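Myo-inositol dehydrogenase (Corynebacterium glutamicum, PDB 3EUW) probably oxidises myo-inositol as an NAD+-dependent inositol 2-dehydrogenase, working as a tetramer of the Gfo/Idh/MocA oxidoreductase family. Local coordinates at residues A[31-35]-A[60-66]; A[66-72]-A[90-95]; A[146-151]-A[222-226]; A[188-194]-A[214-220]; A[254-258]-A[271-275]. One frame throughout, in Å; residues are numbered along the deposited sequence.

The five contacts follow the two-domain build of the chain. Contacts 1 and 2 lie in the Rossmann fold, with centres 11 Å apart. They share Ile66 and reach the same parallel sheet. Contacts 3 and 4 lie in the C-terminal domain, with centres 9 Å apart, on neighbouring strands of one mixed sheet. Strand 224-230 of contact 3 pairs with strand 212-219 of contact 4, and both contacts touch the second subunit. Contact 4 falls between the two segments of contact 3 along the chain. Contact 5 comes last and meets the third and fourth subunits. The centres of contacts 2 and 3 are 33 Å apart, on opposite sides of the chain's centre, so the Rossmann and C-terminal domains are distinct regions.

Contact 1: residues A[31-35]-A[60-66]; sequences LVVIA and VFARDDI
Val32 lies against one face of the Arg63 guanidinium, with its CB 3.8 Å from Arg63 NH2. The flat head of the arginine rests on this bump, and the two side chains cross at a slant. Val33 fills the next hollow. Its CG1 sits between the bend of the arginine chain and Ile66, 4.0 Å from Arg63 CD and 4.3 Å from Ile66 CD1. Val32 CG2 reaches the same Ile66 CD1, so that methyl lies near both valines. Further along, the small Ala35 receives Val60: Ala35 CB is 3.6 Å from Val60 CG2. Strand 29-35 of the Rossmann sheet is thus covered by the loop after helix 57-60. A type I turn, Val60 to Arg63, leads from the helix into the loop. The loop holds its own arginine in shape. Arg63 grips Asp65 side-on, NE to OD1 at 2.9 Å and NH2 to OD2 at 2.7 Å, and Arg63 NH1 forms a salt bridge with Glu52. No hydrogen bond joins the two segments. The contact is therefore held by van der Waals packing, part of it of a valine on the guanidinium face. The carboxylates of Asp65 and Glu52 probably offset the arginine charge and help fix that face against Val32.

Contact 2: residues A[66-72]-A[90-95]; sequences IDGIVIG and IPALCE
Ile90 meets the residues leading into strand 68-71 with one methyl branch. Its CG2 is 4.0 Å from Ile66 CG2 and 4.1 Å from Ile69 CG1, and it also lies over the CA of Gly68. The side chain runs oblique to both isoleucines. A chi1 of -53° sets CG1 of Ile90 beside the backbone N and CG2 opposite that nitrogen, which turns the CG2 methyl towards the other segment. Pro91 follows, its CD 3.2 Å from Asp67 O. From here the two strands run parallel in register, and the sheet has two faces. On one face Ile69 pairs with Ala92, and Ile71 with Cys94. Ile71 lays CB, CG2 and CD1 around the sulfur, with CB 3.9 Å from Cys94 SG. Ile71 CD1 also reaches back over Ala92. On the other face Val70 and Leu93 meet more loosely, Val70 CG2 to Leu93 CD2 at 4.4 Å. The backbones are joined by four hydrogen bonds: Ile69 N to Pro91 O, Leu93 N to Ile69 O, Ile71 N to Leu93 O, and Glu95 N to Ile71 O. Glu95 CG lies 3.4 Å from Ile71 O; beyond it the chain bends at chi2 and the carboxylate bonds to His19. This is the parallel pair of a beta-alpha-beta crossover. The linking helix 78-87 covers Ile71 and Cys94, strand 5-10 flanks strand 68-71 on its far side, and helix 14-25 packs on Val70 and Glu95.

Contact 3: residues A[146-151]-A[222-226]; sequences LEQLVI and GELIN
Glu147 and Gln148 lie against Glu223 and Leu224 across a parallel strand pair, part of the mixed sheet of the Gfo/Idh/MocA C-terminal domain. Their flat ends find partners beyond the pair. Both polar atoms of the Gln148 carboxamide are bonded to the second subunit: OE1 accepts from Arg154 of that subunit, and NE2 donates to its Asn229 O. The Glu147 carboxylate accepts from His232 of the same subunit, and Gln212 of that subunit packs on both Glu147 and Gln148. The Glu223 carboxylate stays within its own chain, where OE1 accepts from Lys221 N. Four backbone bonds join the strands. Leu224 N bonds to Glu147 O at 3.0 Å, and Asn226 N bonds to Leu149 O at 2.7 Å. Leu149 N to Leu224 O and Ile151 N to Asn226 O complete the set. One face of the pair carries Leu149 and Ile225, which lie side by side and point the same way. Leu149 CB is 4.1 Å from Ile225 CG1, and helix 169-185 covers both. The other face carries Gln148, Val150, Leu224 and Asn226, and turns to the second subunit. Glu147 and Gln148 both face Phe244 on strand 238-245, a classic beta bulge. Just before strand 224-230, Glu223 CG rests 3.5 Å from Leu146 O; the bend at chi2 (98°) turns only the carboxylate. One water donates to Leu146 O at 2.8 Å and, weakly, to Glu223 OE2 at 3.4 Å.

Contact 4: residues A[188-194]-A[214-220]; sequences NIVEVTA and IVTLRGS
Arg218 runs alongside Glu191, with both side chains pointing the same way. Its CB is 3.9 Å from Glu191 CB. Arg218 CG comes next and rests 3.8 Å from Val190 CG2. Arg218 CD lies 3.6 Å from Glu191 OE1; the bend at chi3 (-50°) then turns NE to the same carboxylate. Arg218 NE forms a salt bridge with Glu191 OE1 at 3.1 Å. The carboxylate and guanidinium planes stand 70° apart, so the two groups are not laid flat together. A water in the guanidinium plane also accepts from NE. At the tip, NH2 reaches Gly196 O of the second subunit in a weak hydrogen bond. The backbone carrying this pair forms a classic beta bulge in an antiparallel pair of the C-terminal domain sheet. Val190 and Glu191 both face Arg218. Val190 N bonds to Arg218 O at 2.9 Å, and Glu191 N shares that oxygen weakly. Past the bulge the strands pair regularly. Thr193 and Thr216 form a hydrogen-bonded pair on the salt-bridge side. A water joins Thr193 OG1 to Thr216 O, and Thr193 OG1 is also hydrogen-bonded to Thr329 OG1. On the reverse side Leu217 CD2 packs 3.6 Å from Val192 CG2, and Ala194 CB meets Val215 CG2. Helices 307-326 and 169-185 cover this apolar side. At the strand ends, Ser220 N bonds to Asn188 O, and a water joins Asn188 OD1 to Ser220 OG.

Contact 5: residues A[254-258]-A[271-275]; sequences NIRPT and ADPIF
Phe275 and Ile255 make the tight end of this contact. Phe275 N donates to Ile255 O at 3.1 Å in a nearly straight bond (167°). Arg256 C and Pro257 N lie over one face of the phenyl ring, displaced towards the rim, and Pro257 CB is 3.8 Å from Phe275 CE1. Ile255 CG2 meets the ring obliquely, 3.7 Å from Phe275 CE2. Ile274 fills the neighbouring position. Its chi1 (66°) sets CG1 between backbone N and carbonyl carbon, and the extended chi2 (176°) carries Ile274 CD1 to 3.4 Å from Asn254 CG. That amide is held on its polar side by Gln239 and Asp238. Arg256 crosses Ile274 at about a right angle, with CG near Ile274 CG2, and Arg256 CD lies 3.5 Å from Ala271 CB. The other end is polar and watered. Asp272 OD2 takes a weak bond from Thr258 N; its modelled gap to Thr258 OG1 is too short to be trusted in detail. One water donates to Thr258 OG1 and Asp272 OD1. A second accepts from Arg256 NH1, at 2.9 Å, and from Asp272 N, and donates to Thr258 O. Ser267 and Thr268 of the third subunit bond to the carbonyl oxygens of Ala271 and Asp272. Ile255 packs on Thr259, and Thr258 on Ser130, of the fourth subunit, so the contact sits at tetramer interfaces. One end is thus closed by apolar packing and a backbone bond, whereas at the other water adds bridges between charged and polar groups.

Contact 1: residues A[31-35]-A[60-66]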
# COMPACT_ATOMS: atom_id res chain seq x y z
N LEU A 31 -11.97 8.76 38.88
CA LEU A 31 -11.18 9.96 39.15
C LEU A 31 -11.87 10.73 40.28
O LEU A 31 -13.00 11.20 40.12
CB LEU A 31 -11.11 10.82 37.89
CG LEU A 31 -10.35 12.14 38.02
CD1 LEU A 31 -8.92 11.87 38.43
CD2 LEU A 31 -10.40 12.90 36.70
N VAL A 32 -11.20 10.87 41.42
CA VAL A 32 -11.82 11.56 42.54
C VAL A 32 -11.26 12.94 42.85
O VAL A 32 -11.84 13.68 43.63
CB VAL A 32 -11.75 10.72 43.83
CG1 VAL A 32 -12.49 9.41 43.62
CG2 VAL A 32 -10.31 10.47 44.23
N VAL A 33 -10.12 13.28 42.26
CA VAL A 33 -9.56 14.60 42.51
C VAL A 33 -8.53 15.00 41.46
O VAL A 33 -7.70 14.20 41.05
CB VAL A 33 -8.93 14.68 43.93
CG1 VAL A 33 -7.70 13.78 44.01
CG2 VAL A 33 -8.55 16.12 44.24
N ILE A 34 -8.62 16.26 41.04
CA ILE A 34 -7.72 16.84 40.05
C ILE A 34 -7.03 18.05 40.67
O ILE A 34 -7.69 18.93 41.22
CB ILE A 34 -8.49 17.31 38.80
CG1 ILE A 34 -9.24 16.14 38.16
CG2 ILE A 34 -7.52 17.93 37.79
CD1 ILE A 34 -9.96 16.49 36.89
N ALA A 35 -5.71 18.09 40.58
CA ALA A 35 -4.94 19.20 41.14
C ALA A 35 -4.17 19.95 40.06
O ALA A 35 -3.57 19.35 39.16
CB ALA A 35 -3.97 18.68 42.20
N VAL A 60 -4.42 17.15 47.93
CA VAL A 60 -4.61 15.81 47.38
C VAL A 60 -4.25 14.79 48.45
O VAL A 60 -5.06 13.94 48.82
CB VAL A 60 -3.68 15.55 46.17
CG1 VAL A 60 -3.72 14.08 45.80
CG2 VAL A 60 -4.11 16.40 44.99
N PHE A 61 -3.02 14.88 48.94
CA PHE A 61 -2.52 13.96 49.94
C PHE A 61 -3.19 14.09 51.31
O PHE A 61 -2.84 13.38 52.26
CB PHE A 61 -1.00 14.12 50.05
CG PHE A 61 -0.27 13.65 48.84
CD1 PHE A 61 -0.31 12.30 48.47
CD2 PHE A 61 0.43 14.54 48.03
CE1 PHE A 61 0.34 11.86 47.32
CE2 PHE A 61 1.08 14.10 46.88
CZ PHE A 61 1.03 12.75 46.52
N ALA A 62 -4.15 15.00 51.41
CA ALA A 62 -4.88 15.17 52.64
C ALA A 62 -5.91 14.05 52.68
O ALA A 62 -6.39 13.69 53.75
CB ALA A 62 -5.58 16.53 52.67
N ARG A 63 -6.23 13.49 51.51
CA ARG A 63 -7.21 12.40 51.41
C ARG A 63 -6.57 11.11 51.89
O ARG A 63 -5.34 11.02 51.98
CB ARG A 63 -7.69 12.21 49.96
CG ARG A 63 -8.30 13.45 49.30
CD ARG A 63 -8.70 13.16 47.85
NE ARG A 63 -9.77 12.17 47.74
CZ ARG A 63 -11.06 12.47 47.64
NH1 ARG A 63 -11.45 13.73 47.62
NH2 ARG A 63 -11.97 11.50 47.56
N ASP A 64 -7.40 10.11 52.18
CA ASP A 64 -6.89 8.82 52.64
C ASP A 64 -7.47 7.68 51.82
O ASP A 64 -7.39 6.52 52.22
CB ASP A 64 -7.19 8.62 54.14
CG ASP A 64 -8.68 8.48 54.45
OD1 ASP A 64 -9.53 8.79 53.59
OD2 ASP A 64 -9.00 8.06 55.58
N ASP A 65 -8.04 8.01 50.67
CA ASP A 65 -8.66 7.02 49.79
C ASP A 65 -7.98 6.88 48.42
O ASP A 65 -8.48 6.17 47.56
CB ASP A 65 -10.12 7.41 49.54
CG ASP A 65 -10.25 8.72 48.78
OD1 ASP A 65 -9.33 9.55 48.89
OD2 ASP A 65 -11.26 8.93 48.10
N ILE A 66 -6.85 7.55 48.22
CA ILE A 66 -6.16 7.48 46.93
C ILE A 66 -5.46 6.15 46.68
O ILE A 66 -4.49 5.82 47.34
CB ILE A 66 -5.10 8.59 46.80
CG1 ILE A 66 -5.70 9.94 47.21
CG2 ILE A 66 -4.61 8.68 45.36
CD1 ILE A 66 -6.95 10.31 46.45

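Contact 2: residues A[66-72]-A[90-95]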
# COMPACT_ATOMS: atom_id res chain seq x y z
N ILE A 66 -6.85 7.55 48.22
CA ILE A 66 -6.16 7.48 46.93
C ILE A 66 -5.46 6.15 46.68
O ILE A 66 -4.49 5.82 47.34
CB ILE A 66 -5.10 8.59 46.80
CG1 ILE A 66 -5.70 9.94 47.21
CG2 ILE A 66 -4.61 8.68 45.36
CD1 ILE A 66 -6.95 10.31 46.45
N ASP A 67 -5.97 5.41 45.69
CA ASP A 67 -5.39 4.11 45.32
C ASP A 67 -4.24 4.28 44.32
O ASP A 67 -3.34 3.44 44.25
CB ASP A 67 -6.44 3.21 44.67
CG ASP A 67 -7.43 2.66 45.65
OD1 ASP A 67 -7.01 2.00 46.62
OD2 ASP A 67 -8.64 2.87 45.45
N GLY A 68 -4.29 5.35 43.55
CA GLY A 68 -3.25 5.58 42.56
C GLY A 68 -3.21 7.00 42.05
O GLY A 68 -4.21 7.71 42.03
N ILE A 69 -2.02 7.41 41.64
CA ILE A 69 -1.82 8.76 41.12
C ILE A 69 -1.26 8.79 39.70
O ILE A 69 -0.45 7.95 39.32
CB ILE A 69 -0.87 9.51 42.06
CG1 ILE A 69 -1.64 9.92 43.31
CG2 ILE A 69 -0.24 10.69 41.35
CD1 ILE A 69 -0.79 10.57 44.36
N VAL A 70 -1.72 9.77 38.92
CA VAL A 70 -1.26 9.98 37.56
C VAL A 70 -0.63 11.37 37.52
O VAL A 70 -1.27 12.37 37.86
CB VAL A 70 -2.42 9.93 36.55
CG1 VAL A 70 -1.92 10.28 35.15
CG2 VAL A 70 -3.03 8.55 36.55
N ILE A 71 0.63 11.44 37.11
CA ILE A 71 1.34 12.71 37.08
C ILE A 71 1.46 13.29 35.67
O ILE A 71 2.36 12.91 34.91
CB ILE A 71 2.73 12.57 37.71
CG1 ILE A 71 2.59 12.06 39.15
CG2 ILE A 71 3.46 13.91 37.69
CD1 ILE A 71 3.91 11.81 39.84
N GLY A 72 0.55 14.20 35.34
CA GLY A 72 0.56 14.83 34.03
C GLY A 72 0.88 16.31 34.11
O GLY A 72 0.53 17.08 33.21
N ILE A 90 1.55 5.03 47.85
CA ILE A 90 0.59 5.19 46.76
C ILE A 90 1.31 5.06 45.42
O ILE A 90 2.24 5.81 45.12
CB ILE A 90 -0.07 6.57 46.80
CG1 ILE A 90 -0.68 6.81 48.18
CG2 ILE A 90 -1.14 6.65 45.71
CD1 ILE A 90 -1.20 8.24 48.37
N PRO A 91 0.88 4.09 44.60
CA PRO A 91 1.50 3.88 43.28
C PRO A 91 1.35 5.14 42.43
O PRO A 91 0.40 5.91 42.59
CB PRO A 91 0.69 2.71 42.71
CG PRO A 91 0.23 1.97 43.93
CD PRO A 91 -0.18 3.10 44.84
N ALA A 92 2.30 5.36 41.53
CA ALA A 92 2.24 6.55 40.68
C ALA A 92 2.68 6.30 39.24
O ALA A 92 3.76 5.76 38.99
CB ALA A 92 3.09 7.65 41.28
N LEU A 93 1.81 6.70 38.31
CA LEU A 93 2.09 6.59 36.88
C LEU A 93 2.55 8.00 36.52
O LEU A 93 1.77 8.95 36.60
CB LEU A 93 0.82 6.22 36.11
CG LEU A 93 0.87 6.48 34.59
CD1 LEU A 93 2.03 5.70 33.96
CD2 LEU A 93 -0.46 6.11 33.97
N CYS A 94 3.81 8.12 36.14
CA CYS A 94 4.38 9.43 35.83
C CYS A 94 4.81 9.63 34.38
O CYS A 94 5.49 8.78 33.80
CB CYS A 94 5.58 9.68 36.75
SG CYS A 94 6.28 11.34 36.64
N GLU A 95 4.40 10.75 33.80
CA GLU A 95 4.80 11.07 32.43
C GLU A 95 6.29 11.26 32.46
O GLU A 95 6.84 11.75 33.45
CB GLU A 95 4.17 12.38 31.95
CG GLU A 95 2.72 12.29 31.54
CD GLU A 95 2.53 11.37 30.36
OE1 GLU A 95 3.29 11.51 29.38
OE2 GLU A 95 1.61 10.53 30.41

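Contact 3: residues A[146-151]-A[222-226]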
# COMPACT_ATOMS: atom_id res chain seq x y z
N LEU A 146 16.79 -10.68 16.31
CA LEU A 146 16.70 -9.26 15.98
C LEU A 146 18.12 -8.75 15.69
O LEU A 146 19.03 -8.92 16.51
CB LEU A 146 16.08 -8.50 17.15
CG LEU A 146 15.94 -6.98 17.02
CD1 LEU A 146 15.06 -6.66 15.82
CD2 LEU A 146 15.34 -6.41 18.30
N GLU A 147 18.30 -8.12 14.53
CA GLU A 147 19.61 -7.61 14.15
C GLU A 147 19.66 -6.09 14.00
O GLU A 147 20.68 -5.46 14.32
CB GLU A 147 20.06 -8.28 12.85
CG GLU A 147 20.15 -9.81 12.98
CD GLU A 147 20.44 -10.51 11.66
OE1 GLU A 147 20.37 -9.85 10.60
OE2 GLU A 147 20.72 -11.72 11.68
N GLN A 148 18.57 -5.50 13.53
CA GLN A 148 18.51 -4.06 13.34
C GLN A 148 17.13 -3.55 13.73
O GLN A 148 16.13 -4.24 13.55
CB GLN A 148 18.76 -3.70 11.87
CG GLN A 148 19.96 -4.36 11.27
CD GLN A 148 20.24 -3.88 9.87
OE1 GLN A 148 19.33 -3.65 9.07
NE2 GLN A 148 21.52 -3.75 9.55
N LEU A 149 17.10 -2.33 14.26
CA LEU A 149 15.86 -1.69 14.67
C LEU A 149 15.96 -0.26 14.16
O LEU A 149 16.83 0.50 14.60
CB LEU A 149 15.73 -1.73 16.20
CG LEU A 149 14.39 -1.28 16.79
CD1 LEU A 149 13.26 -2.17 16.30
CD2 LEU A 149 14.48 -1.33 18.30
N VAL A 150 15.10 0.10 13.22
CA VAL A 150 15.14 1.43 12.63
C VAL A 150 13.90 2.21 13.03
O VAL A 150 12.78 1.80 12.77
CB VAL A 150 15.22 1.35 11.11
CG1 VAL A 150 15.33 2.75 10.52
CG2 VAL A 150 16.42 0.49 10.70
N ILE A 151 14.13 3.34 13.69
CA ILE A 151 13.04 4.17 14.17
C ILE A 151 13.10 5.55 13.56
O ILE A 151 14.15 6.18 13.53
CB ILE A 151 13.11 4.27 15.71
CG1 ILE A 151 13.11 2.85 16.31
CG2 ILE A 151 11.92 5.07 16.24
CD1 ILE A 151 13.26 2.78 17.83
N GLY A 222 25.49 -7.28 19.37
CA GLY A 222 25.75 -6.80 18.03
C GLY A 222 24.55 -6.18 17.33
O GLY A 222 24.63 -5.83 16.16
N GLU A 223 23.43 -6.06 18.04
CA GLU A 223 22.25 -5.45 17.43
C GLU A 223 22.56 -3.98 17.19
O GLU A 223 23.28 -3.34 17.97
CB GLU A 223 21.03 -5.55 18.35
CG GLU A 223 20.71 -6.95 18.82
CD GLU A 223 21.26 -7.25 20.20
OE1 GLU A 223 22.35 -6.74 20.54
OE2 GLU A 223 20.60 -8.01 20.94
N LEU A 224 22.02 -3.43 16.11
CA LEU A 224 22.21 -2.02 15.79
C LEU A 224 20.85 -1.34 15.79
O LEU A 224 19.96 -1.72 15.02
CB LEU A 224 22.87 -1.84 14.41
CG LEU A 224 24.32 -2.34 14.33
CD1 LEU A 224 24.87 -2.14 12.92
CD2 LEU A 224 25.19 -1.59 15.36
N ILE A 225 20.69 -0.36 16.67
CA ILE A 225 19.44 0.37 16.75
C ILE A 225 19.73 1.75 16.14
O ILE A 225 20.61 2.47 16.60
CB ILE A 225 18.96 0.55 18.20
CG1 ILE A 225 18.69 -0.82 18.85
CG2 ILE A 225 17.69 1.36 18.22
CD1 ILE A 225 19.92 -1.53 19.32
N ASN A 226 18.98 2.10 15.10
CA ASN A 226 19.19 3.37 14.40
C ASN A 226 17.94 4.26 14.52
O ASN A 226 16.86 3.91 14.06
CB ASN A 226 19.54 3.07 12.94
CG ASN A 226 19.91 4.30 12.16
OD1 ASN A 226 20.83 5.03 12.51
ND2 ASN A 226 19.18 4.54 11.08
O HOH W 1 19.20 -10.37 18.87

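Contact 4: residues A[188-194]-A[214-220]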
# COMPACT_ATOMS: atom_id res chain seq x y z
N ASN A 188 19.71 -4.35 26.82
CA ASN A 188 21.13 -4.13 27.06
C ASN A 188 21.88 -3.37 25.97
O ASN A 188 22.34 -3.96 24.99
CB ASN A 188 21.79 -5.48 27.32
CG ASN A 188 21.02 -6.30 28.34
OD1 ASN A 188 21.02 -7.54 28.28
ND2 ASN A 188 20.36 -5.62 29.28
N ILE A 189 22.02 -2.06 26.17
CA ILE A 189 22.73 -1.21 25.22
C ILE A 189 24.13 -0.97 25.80
O ILE A 189 24.27 -0.66 26.98
CB ILE A 189 22.02 0.14 25.04
CG1 ILE A 189 20.56 -0.08 24.60
CG2 ILE A 189 22.79 1.01 24.06
CD1 ILE A 189 20.40 -0.79 23.27
N VAL A 190 25.16 -1.11 24.98
CA VAL A 190 26.51 -0.91 25.46
C VAL A 190 27.19 0.35 24.94
O VAL A 190 27.96 0.97 25.66
CB VAL A 190 27.41 -2.14 25.15
CG1 VAL A 190 26.87 -3.35 25.88
CG2 VAL A 190 27.44 -2.42 23.66
N GLU A 191 26.89 0.74 23.70
CA GLU A 191 27.49 1.94 23.11
C GLU A 191 26.47 2.90 22.51
O GLU A 191 25.40 2.48 22.06
CB GLU A 191 28.52 1.57 22.03
CG GLU A 191 29.63 0.63 22.51
CD GLU A 191 30.75 0.47 21.50
OE1 GLU A 191 30.48 0.52 20.28
OE2 GLU A 191 31.91 0.29 21.92
N VAL A 192 26.82 4.18 22.50
CA VAL A 192 25.94 5.20 21.97
C VAL A 192 26.65 6.17 21.04
O VAL A 192 27.68 6.73 21.38
CB VAL A 192 25.30 6.00 23.12
CG1 VAL A 192 24.50 7.16 22.57
CG2 VAL A 192 24.41 5.08 23.94
N THR A 193 26.08 6.35 19.85
CA THR A 193 26.64 7.27 18.86
C THR A 193 25.52 8.20 18.40
O THR A 193 24.43 7.75 18.09
CB THR A 193 27.20 6.51 17.66
OG1 THR A 193 28.08 5.48 18.13
CG2 THR A 193 28.00 7.43 16.76
N ALA A 194 25.80 9.50 18.37
CA ALA A 194 24.77 10.45 17.95
C ALA A 194 25.35 11.60 17.14
O ALA A 194 26.46 12.05 17.39
CB ALA A 194 24.03 11.00 19.18
N ILE A 214 20.51 11.94 14.36
CA ILE A 214 20.53 10.52 13.99
C ILE A 214 21.29 9.84 15.12
O ILE A 214 22.35 10.31 15.53
CB ILE A 214 21.32 10.23 12.69
CG1 ILE A 214 20.46 10.42 11.44
CG2 ILE A 214 21.74 8.74 12.69
CD1 ILE A 214 19.84 11.75 11.29
N VAL A 215 20.74 8.75 15.62
CA VAL A 215 21.39 8.01 16.70
C VAL A 215 21.59 6.54 16.30
O VAL A 215 20.73 5.94 15.65
CB VAL A 215 20.54 8.05 17.99
CG1 VAL A 215 21.13 7.11 19.03
CG2 VAL A 215 20.49 9.49 18.53
N THR A 216 22.73 5.98 16.67
CA THR A 216 22.99 4.58 16.42
C THR A 216 23.50 3.93 17.72
O THR A 216 24.55 4.30 18.24
CB THR A 216 24.03 4.39 15.29
OG1 THR A 216 23.53 4.95 14.08
CG2 THR A 216 24.29 2.93 15.04
N LEU A 217 22.73 2.98 18.24
CA LEU A 217 23.09 2.29 19.49
C LEU A 217 23.57 0.87 19.20
O LEU A 217 23.07 0.22 18.28
CB LEU A 217 21.88 2.20 20.42
CG LEU A 217 21.02 3.43 20.69
CD1 LEU A 217 19.75 3.02 21.42
CD2 LEU A 217 21.81 4.44 21.52
N ARG A 218 24.55 0.41 19.97
CA ARG A 218 25.04 -0.96 19.82
C ARG A 218 24.50 -1.79 20.98
O ARG A 218 24.67 -1.42 22.14
CB ARG A 218 26.57 -1.02 19.82
CG ARG A 218 27.12 -2.45 19.86
CD ARG A 218 28.65 -2.47 19.72
NE ARG A 218 29.06 -1.65 18.59
CZ ARG A 218 29.74 -2.10 17.55
NH1 ARG A 218 30.10 -3.38 17.49
NH2 ARG A 218 30.07 -1.26 16.58
N GLY A 219 23.84 -2.90 20.65
CA GLY A 219 23.31 -3.79 21.66
C GLY A 219 24.36 -4.81 22.07
O GLY A 219 25.31 -5.06 21.32
N SER A 220 24.20 -5.40 23.25
CA SER A 220 25.16 -6.37 23.77
C SER A 220 25.48 -7.56 22.86
O SER A 220 26.53 -8.19 23.01
CB SER A 220 24.68 -6.88 25.13
OG SER A 220 23.38 -7.45 25.02
O HOH W 2 22.75 -9.65 26.85
O HOH W 3 29.09 1.42 18.50
O HOH W 4 26.93 3.25 18.90

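Contact 5: residues A[254-258]-A[271-275]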
# COMPACT_ATOMS: atom_id res chain seq x y z
N ASN A 254 2.44 4.39 9.37
CA ASN A 254 1.82 5.48 10.09
C ASN A 254 0.32 5.28 10.03
O ASN A 254 -0.16 4.44 9.26
CB ASN A 254 2.20 6.81 9.45
CG ASN A 254 3.56 7.31 9.92
OD1 ASN A 254 3.79 7.44 11.13
ND2 ASN A 254 4.46 7.60 8.98
N ILE A 255 -0.42 6.04 10.83
CA ILE A 255 -1.87 5.92 10.86
C ILE A 255 -2.54 7.19 10.37
O ILE A 255 -2.11 8.31 10.67
CB ILE A 255 -2.37 5.60 12.30
CG1 ILE A 255 -1.73 4.29 12.78
CG2 ILE A 255 -3.89 5.49 12.31
CD1 ILE A 255 -2.21 3.83 14.17
N ARG A 256 -3.61 6.99 9.61
CA ARG A 256 -4.40 8.08 9.03
C ARG A 256 -5.81 8.04 9.61
O ARG A 256 -6.24 7.00 10.12
CB ARG A 256 -4.44 7.92 7.50
CG ARG A 256 -3.07 8.06 6.84
CD ARG A 256 -3.03 7.50 5.43
NE ARG A 256 -2.73 6.07 5.44
CZ ARG A 256 -3.56 5.12 5.01
NH1 ARG A 256 -4.76 5.43 4.52
NH2 ARG A 256 -3.19 3.85 5.06
N PRO A 257 -6.55 9.16 9.54
CA PRO A 257 -7.92 9.19 10.08
C PRO A 257 -8.95 8.36 9.30
O PRO A 257 -9.98 7.97 9.85
CB PRO A 257 -8.26 10.68 10.11
CG PRO A 257 -7.48 11.23 8.95
CD PRO A 257 -6.15 10.49 9.03
N THR A 258 -8.69 8.11 8.01
CA THR A 258 -9.60 7.32 7.18
C THR A 258 -8.77 6.46 6.24
O THR A 258 -7.58 6.70 6.06
CB THR A 258 -10.52 8.22 6.28
OG1 THR A 258 -9.75 8.74 5.19
CG2 THR A 258 -11.11 9.37 7.08
N ALA A 271 -3.45 9.29 -0.04
CA ALA A 271 -4.08 9.03 1.25
C ALA A 271 -4.08 10.31 2.08
O ALA A 271 -3.41 11.28 1.72
CB ALA A 271 -3.35 7.91 1.97
N ASP A 272 -4.83 10.31 3.18
CA ASP A 272 -4.86 11.49 4.04
C ASP A 272 -3.50 11.73 4.68
O ASP A 272 -2.67 10.82 4.78
CB ASP A 272 -5.83 11.35 5.23
CG ASP A 272 -7.20 10.83 4.85
OD1 ASP A 272 -7.75 11.22 3.80
OD2 ASP A 272 -7.74 10.03 5.65
N PRO A 273 -3.25 12.98 5.11
CA PRO A 273 -1.97 13.26 5.76
C PRO A 273 -2.14 12.41 7.02
O PRO A 273 -3.28 12.13 7.43
CB PRO A 273 -2.07 14.76 6.07
CG PRO A 273 -2.90 15.28 4.93
CD PRO A 273 -3.98 14.22 4.81
N ILE A 274 -1.05 11.97 7.64
CA ILE A 274 -1.20 11.14 8.82
C ILE A 274 -1.55 11.97 10.05
O ILE A 274 -1.49 13.20 9.99
CB ILE A 274 0.09 10.35 9.07
CG1 ILE A 274 1.23 11.31 9.44
CG2 ILE A 274 0.43 9.57 7.81
CD1 ILE A 274 2.55 10.59 9.80
N PHE A 275 -1.94 11.33 11.14
CA PHE A 275 -2.29 12.07 12.35
C PHE A 275 -1.22 13.11 12.70
O PHE A 275 -0.02 12.83 12.65
CB PHE A 275 -2.53 11.13 13.53
CG PHE A 275 -3.89 10.52 13.53
CD1 PHE A 275 -5.03 11.32 13.38
CD2 PHE A 275 -4.05 9.15 13.70
CE1 PHE A 275 -6.30 10.75 13.39
CE2 PHE A 275 -5.32 8.57 13.72
CZ PHE A 275 -6.44 9.38 13.56
O HOH W 5 -6.29 7.76 3.79
O HOH W 6 -10.31 11.11 3.86